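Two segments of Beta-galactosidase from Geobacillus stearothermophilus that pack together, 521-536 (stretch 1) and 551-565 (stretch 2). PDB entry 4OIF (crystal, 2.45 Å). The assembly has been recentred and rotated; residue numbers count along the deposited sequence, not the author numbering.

Stretch 1 (521-536) LREMFGMEPIETDTLY
Stretch 2 (551-565) ELKDYATVIKIHAAT

Residues 521-525 end a helix, Gly526 leaves it with positive phi (61/28), and 527-534 continue as a strand that pairs antiparallel with strand 555-561; the axes approach to 4.6 Å, with 142° between their N-to-C directions. The two stretches bury 1011 Å² together.

Gly526 O accepts from His562 N (2.8 Å) and Ala564 N (3.0 Å), gathering the turn that follows the second strand. A CB on Gly526 would lie 2.8 Å from Ala564 N, so the close approach, like the positive phi, suits glycine. The ladder continues with Glu528 and Lys560 as a hydrogen-bonded pair (Glu528 N to Lys560 O and Lys560 N to Glu528 O, both 2.9 Å). A bulge then shifts the register by one: Val558 O accepts from Ile530 N (2.9 Å), whereas Val558 N donates to Glu531 O (2.8 Å). Beyond it, Asp533 N to Ala556 O (2.8 Å) and Ala556 N to Asp533 O (3.0 Å) restore a regular pair, and Leu535 N donates to Asp554 O (2.9 Å). Met527-Ile561, Pro529-Ile559, Thr532-Thr557 and Thr534-Tyr555 are the non-hydrogen-bonded pairs.

The side chains of these four pairs share one face. Met527 is coiled (p, p, p), which places CE 3.7 Å from Ile559 CG2, while its CB lies 4.0 Å from Ile561 CD1 (Ile561 m, m). Pro529, C-gamma endo, brings CB to 3.4 Å from Thr557 CG2. Thr532 and Thr557, both m, share a water at 3.1 Å from Thr532 OG1 and 2.7 Å from Thr557 OG1, the water donating to the latter. Tyr555 (m, chi2 -78°) turns its ring edge to Thr534 (m), with CE1 3.5 Å from Thr534 OG1.

On the other face, Glu528 (p, t, chi3 -46°) brings its carboxylate within reach of His562, whose m rotamer and chi2 of -60° direct NE2 to donate to Glu528 OE2 (3.1 Å); the carboxylate meets the imidazole at its edge. Arg522 (t, t, p) brings CD to 3.5 Å from His562 NE2. The extended Lys560 (all t) runs past the same carboxylate, but its NZ remains 4.2 Å from Glu528 OE2, beyond a salt bridge. Farther along this face, Val558 CB (chi1 t) lies 3.9 Å from Glu531 CB (t, t, chi3 1°), and Asp533 CB (chi1 t) lies 4.0 Å from Ala556 CB. At the bulge, Ile530 (p, t) points sideways, with CG1 3.8 Å from Val558 CG1.

Past the strand, Leu535 (m, t) points toward stretch 2, its CD1 3.6 Å from CD2 of Leu552 (t, t). Asp554 has positive phi (75/-55).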

# COMPACT_ATOMS: atom_id res chain seq x y z
N LEU A 521 -8.02 -18.98 -37.60
CA LEU A 521 -7.25 -17.74 -37.48
C LEU A 521 -5.95 -17.79 -38.31
O LEU A 521 -5.59 -16.82 -38.97
CB LEU A 521 -6.93 -17.44 -36.01
CG LEU A 521 -8.13 -17.22 -35.08
CD1 LEU A 521 -7.63 -17.09 -33.67
CD2 LEU A 521 -8.97 -16.00 -35.47
N ARG A 522 -5.26 -18.93 -38.26
CA ARG A 522 -4.03 -19.11 -39.03
C ARG A 522 -4.32 -18.87 -40.51
O ARG A 522 -3.62 -18.10 -41.18
CB ARG A 522 -3.43 -20.50 -38.83
CG ARG A 522 -2.14 -20.70 -39.65
CD ARG A 522 -1.60 -22.14 -39.64
NE ARG A 522 -2.53 -23.09 -40.26
CZ ARG A 522 -3.08 -24.11 -39.62
NH1 ARG A 522 -2.79 -24.32 -38.35
NH2 ARG A 522 -3.93 -24.92 -40.24
N GLU A 523 -5.38 -19.51 -40.99
CA GLU A 523 -5.80 -19.37 -42.38
C GLU A 523 -6.14 -17.92 -42.70
O GLU A 523 -5.69 -17.38 -43.71
CB GLU A 523 -7.01 -20.27 -42.66
CG GLU A 523 -6.66 -21.70 -43.04
CD GLU A 523 -7.89 -22.60 -43.06
OE1 GLU A 523 -9.02 -22.07 -42.97
OE2 GLU A 523 -7.73 -23.83 -43.17
N MET A 524 -6.96 -17.32 -41.85
CA MET A 524 -7.41 -15.94 -42.05
C MET A 524 -6.24 -14.99 -42.22
O MET A 524 -6.16 -14.25 -43.20
CB MET A 524 -8.29 -15.49 -40.88
CG MET A 524 -9.64 -16.17 -40.83
SD MET A 524 -10.42 -16.01 -39.22
CE MET A 524 -10.54 -14.22 -39.15
N PHE A 525 -5.33 -15.01 -41.25
CA PHE A 525 -4.25 -14.04 -41.18
C PHE A 525 -3.02 -14.47 -41.99
O PHE A 525 -2.10 -13.69 -42.18
CB PHE A 525 -3.86 -13.79 -39.72
CG PHE A 525 -4.90 -13.05 -38.94
CD1 PHE A 525 -4.91 -11.65 -38.91
CD2 PHE A 525 -5.89 -13.74 -38.24
CE1 PHE A 525 -5.88 -10.95 -38.20
CE2 PHE A 525 -6.86 -13.05 -37.52
CZ PHE A 525 -6.86 -11.65 -37.51
N GLY A 526 -3.00 -15.72 -42.44
CA GLY A 526 -1.87 -16.22 -43.21
C GLY A 526 -0.57 -16.19 -42.43
O GLY A 526 0.51 -16.07 -43.00
N MET A 527 -0.67 -16.30 -41.12
CA MET A 527 0.48 -16.35 -40.23
C MET A 527 0.05 -16.95 -38.90
O MET A 527 -1.12 -17.32 -38.73
CB MET A 527 1.10 -14.95 -40.04
CG MET A 527 0.11 -13.82 -39.80
SD MET A 527 -0.74 -13.87 -38.20
CE MET A 527 0.59 -13.60 -37.03
N GLU A 528 0.98 -17.07 -37.95
CA GLU A 528 0.60 -17.38 -36.57
C GLU A 528 1.62 -16.83 -35.59
O GLU A 528 2.80 -16.69 -35.91
CB GLU A 528 0.44 -18.88 -36.37
CG GLU A 528 1.63 -19.72 -36.77
CD GLU A 528 1.35 -21.21 -36.63
OE1 GLU A 528 0.81 -21.63 -35.58
OE2 GLU A 528 1.67 -21.97 -37.57
N PRO A 529 1.16 -16.49 -34.38
CA PRO A 529 2.11 -16.06 -33.36
C PRO A 529 2.76 -17.28 -32.71
O PRO A 529 2.07 -18.27 -32.48
CB PRO A 529 1.23 -15.30 -32.36
CG PRO A 529 -0.11 -15.95 -32.48
CD PRO A 529 -0.24 -16.46 -33.90
N ILE A 530 4.06 -17.25 -32.44
CA ILE A 530 4.61 -18.38 -31.71
C ILE A 530 5.19 -17.99 -30.36
O ILE A 530 5.43 -18.85 -29.53
CB ILE A 530 5.68 -19.13 -32.53
CG1 ILE A 530 6.90 -18.25 -32.78
CG2 ILE A 530 5.09 -19.59 -33.85
CD1 ILE A 530 7.95 -18.93 -33.65
N GLU A 531 5.41 -16.69 -30.14
CA GLU A 531 5.97 -16.24 -28.87
C GLU A 531 5.59 -14.82 -28.52
O GLU A 531 5.70 -13.90 -29.34
CB GLU A 531 7.50 -16.34 -28.85
CG GLU A 531 8.08 -16.01 -27.47
CD GLU A 531 9.58 -16.18 -27.37
OE1 GLU A 531 10.24 -16.55 -28.37
OE2 GLU A 531 10.12 -15.94 -26.27
N THR A 532 5.15 -14.63 -27.28
CA THR A 532 4.82 -13.32 -26.76
C THR A 532 5.95 -12.84 -25.90
O THR A 532 6.23 -13.42 -24.84
CB THR A 532 3.51 -13.33 -25.95
OG1 THR A 532 2.40 -13.59 -26.81
CG2 THR A 532 3.32 -11.97 -25.29
N ASP A 533 6.63 -11.80 -26.35
CA ASP A 533 7.73 -11.24 -25.58
C ASP A 533 7.21 -10.15 -24.65
O ASP A 533 6.70 -9.12 -25.12
CB ASP A 533 8.78 -10.68 -26.52
CG ASP A 533 10.10 -10.43 -25.83
OD1 ASP A 533 10.41 -11.13 -24.83
OD2 ASP A 533 10.83 -9.55 -26.30
N THR A 534 7.32 -10.36 -23.34
CA THR A 534 6.89 -9.36 -22.36
C THR A 534 8.08 -8.55 -21.86
O THR A 534 9.06 -9.10 -21.38
CB THR A 534 6.19 -10.01 -21.17
OG1 THR A 534 4.98 -10.65 -21.60
CG2 THR A 534 5.86 -8.95 -20.12
N LEU A 535 7.98 -7.22 -21.97
CA LEU A 535 9.13 -6.36 -21.71
C LEU A 535 9.05 -5.59 -20.40
O LEU A 535 7.97 -5.32 -19.90
CB LEU A 535 9.28 -5.36 -22.86
CG LEU A 535 9.32 -6.00 -24.25
CD1 LEU A 535 9.61 -4.95 -25.30
CD2 LEU A 535 10.37 -7.11 -24.29
N TYR A 536 10.22 -5.25 -19.85
CA TYR A 536 10.32 -4.39 -18.68
C TYR A 536 10.11 -2.94 -19.09
O TYR A 536 10.25 -2.63 -20.27
CB TYR A 536 11.69 -4.59 -18.00
CG TYR A 536 11.73 -5.84 -17.17
CD1 TYR A 536 12.01 -7.08 -17.74
CD2 TYR A 536 11.45 -5.80 -15.81
CE1 TYR A 536 12.02 -8.24 -16.98
CE2 TYR A 536 11.46 -6.94 -15.04
CZ TYR A 536 11.75 -8.16 -15.62
OH TYR A 536 11.75 -9.28 -14.83
N GLU A 551 8.39 3.31 -32.52
CA GLU A 551 8.81 2.75 -31.24
C GLU A 551 7.89 1.65 -30.69
O GLU A 551 6.66 1.77 -30.75
CB GLU A 551 8.95 3.85 -30.19
CG GLU A 551 9.70 3.39 -28.93
CD GLU A 551 9.60 4.38 -27.79
OE1 GLU A 551 10.65 4.72 -27.20
OE2 GLU A 551 8.47 4.82 -27.49
N LEU A 552 8.49 0.59 -30.16
CA LEU A 552 7.74 -0.48 -29.52
C LEU A 552 7.98 -0.49 -28.03
O LEU A 552 9.13 -0.32 -27.57
CB LEU A 552 8.11 -1.84 -30.11
CG LEU A 552 7.40 -3.08 -29.55
CD1 LEU A 552 7.29 -4.14 -30.64
CD2 LEU A 552 8.09 -3.67 -28.32
N LYS A 553 6.91 -0.72 -27.28
CA LYS A 553 6.97 -0.94 -25.83
C LYS A 553 6.08 -2.11 -25.39
O LYS A 553 5.13 -2.47 -26.09
CB LYS A 553 6.56 0.34 -25.08
CG LYS A 553 7.49 1.50 -25.33
CD LYS A 553 7.29 2.64 -24.36
CE LYS A 553 5.94 3.30 -24.50
NZ LYS A 553 5.80 4.40 -23.49
N ASP A 554 6.43 -2.69 -24.24
CA ASP A 554 5.57 -3.63 -23.49
C ASP A 554 5.46 -5.03 -24.07
O ASP A 554 5.69 -6.01 -23.35
CB ASP A 554 4.15 -3.06 -23.33
CG ASP A 554 4.13 -1.75 -22.57
OD1 ASP A 554 5.10 -1.46 -21.83
OD2 ASP A 554 3.13 -1.00 -22.71
N TYR A 555 5.07 -5.15 -25.34
CA TYR A 555 4.87 -6.47 -25.94
C TYR A 555 5.34 -6.57 -27.38
O TYR A 555 5.13 -5.66 -28.19
CB TYR A 555 3.39 -6.86 -25.87
CG TYR A 555 2.87 -6.95 -24.47
CD1 TYR A 555 3.15 -8.06 -23.68
CD2 TYR A 555 2.09 -5.94 -23.92
CE1 TYR A 555 2.69 -8.16 -22.39
CE2 TYR A 555 1.63 -6.03 -22.62
CZ TYR A 555 1.93 -7.14 -21.86
OH TYR A 555 1.48 -7.25 -20.57
N ALA A 556 5.97 -7.69 -27.69
CA ALA A 556 6.29 -8.04 -29.06
C ALA A 556 5.79 -9.44 -29.31
O ALA A 556 5.64 -10.24 -28.39
CB ALA A 556 7.78 -7.94 -29.31
N THR A 557 5.52 -9.76 -30.57
CA THR A 557 5.13 -11.12 -30.91
C THR A 557 6.03 -11.70 -31.99
O THR A 557 6.16 -11.12 -33.06
CB THR A 557 3.67 -11.19 -31.38
OG1 THR A 557 2.82 -10.48 -30.46
CG2 THR A 557 3.22 -12.64 -31.48
N VAL A 558 6.65 -12.84 -31.71
CA VAL A 558 7.40 -13.52 -32.76
C VAL A 558 6.39 -14.20 -33.69
O VAL A 558 5.46 -14.85 -33.23
CB VAL A 558 8.41 -14.55 -32.19
CG1 VAL A 558 9.13 -15.28 -33.32
CG2 VAL A 558 9.43 -13.87 -31.28
N ILE A 559 6.57 -14.03 -34.99
CA ILE A 559 5.56 -14.46 -35.97
C ILE A 559 6.09 -15.42 -37.05
O ILE A 559 7.13 -15.20 -37.65
CB ILE A 559 4.94 -13.24 -36.66
CG1 ILE A 559 4.07 -12.47 -35.67
CG2 ILE A 559 4.15 -13.65 -37.90
CD1 ILE A 559 3.83 -11.03 -36.09
N LYS A 560 5.34 -16.49 -37.28
CA LYS A 560 5.59 -17.42 -38.37
C LYS A 560 4.70 -17.11 -39.58
O LYS A 560 3.47 -17.16 -39.49
CB LYS A 560 5.35 -18.85 -37.88
CG LYS A 560 5.60 -19.95 -38.91
CD LYS A 560 5.13 -21.28 -38.34
CE LYS A 560 5.75 -22.48 -39.04
NZ LYS A 560 5.42 -23.73 -38.28
N ILE A 561 5.32 -16.79 -40.72
CA ILE A 561 4.58 -16.40 -41.93
C ILE A 561 4.13 -17.58 -42.78
O ILE A 561 4.89 -18.53 -43.00
CB ILE A 561 5.42 -15.47 -42.83
CG1 ILE A 561 5.73 -14.17 -42.10
CG2 ILE A 561 4.70 -15.19 -44.15
CD1 ILE A 561 4.52 -13.47 -41.60
N HIS A 562 2.90 -17.51 -43.28
CA HIS A 562 2.41 -18.46 -44.26
C HIS A 562 2.10 -17.75 -45.58
O HIS A 562 3.01 -17.42 -46.33
CB HIS A 562 1.18 -19.19 -43.72
CG HIS A 562 1.46 -19.99 -42.49
ND1 HIS A 562 2.38 -21.02 -42.48
CD2 HIS A 562 0.97 -19.91 -41.24
CE1 HIS A 562 2.43 -21.54 -41.26
NE2 HIS A 562 1.58 -20.89 -40.49
N ALA A 563 0.82 -17.50 -45.84
CA ALA A 563 0.41 -16.79 -47.05
C ALA A 563 0.56 -15.26 -46.94
O ALA A 563 0.55 -14.55 -47.95
CB ALA A 563 -1.02 -17.14 -47.39
N ALA A 564 0.71 -14.76 -45.71
CA ALA A 564 0.62 -13.32 -45.46
C ALA A 564 1.79 -12.52 -46.02
O ALA A 564 2.88 -13.03 -46.21
CB ALA A 564 0.49 -13.07 -43.97
N THR A 565 1.53 -11.25 -46.27
CA THR A 565 2.55 -10.32 -46.73
C THR A 565 3.16 -9.64 -45.51
O THR A 565 2.44 -9.22 -44.60
CB THR A 565 1.94 -9.26 -47.68
OG1 THR A 565 1.35 -9.92 -48.80
CG2 THR A 565 2.98 -8.29 -48.17
O HOH W 1 1.11 -11.91 -29.02
O HOH W 2 5.14 -5.31 -20.58
O HOH W 3 8.64 -1.50 -22.51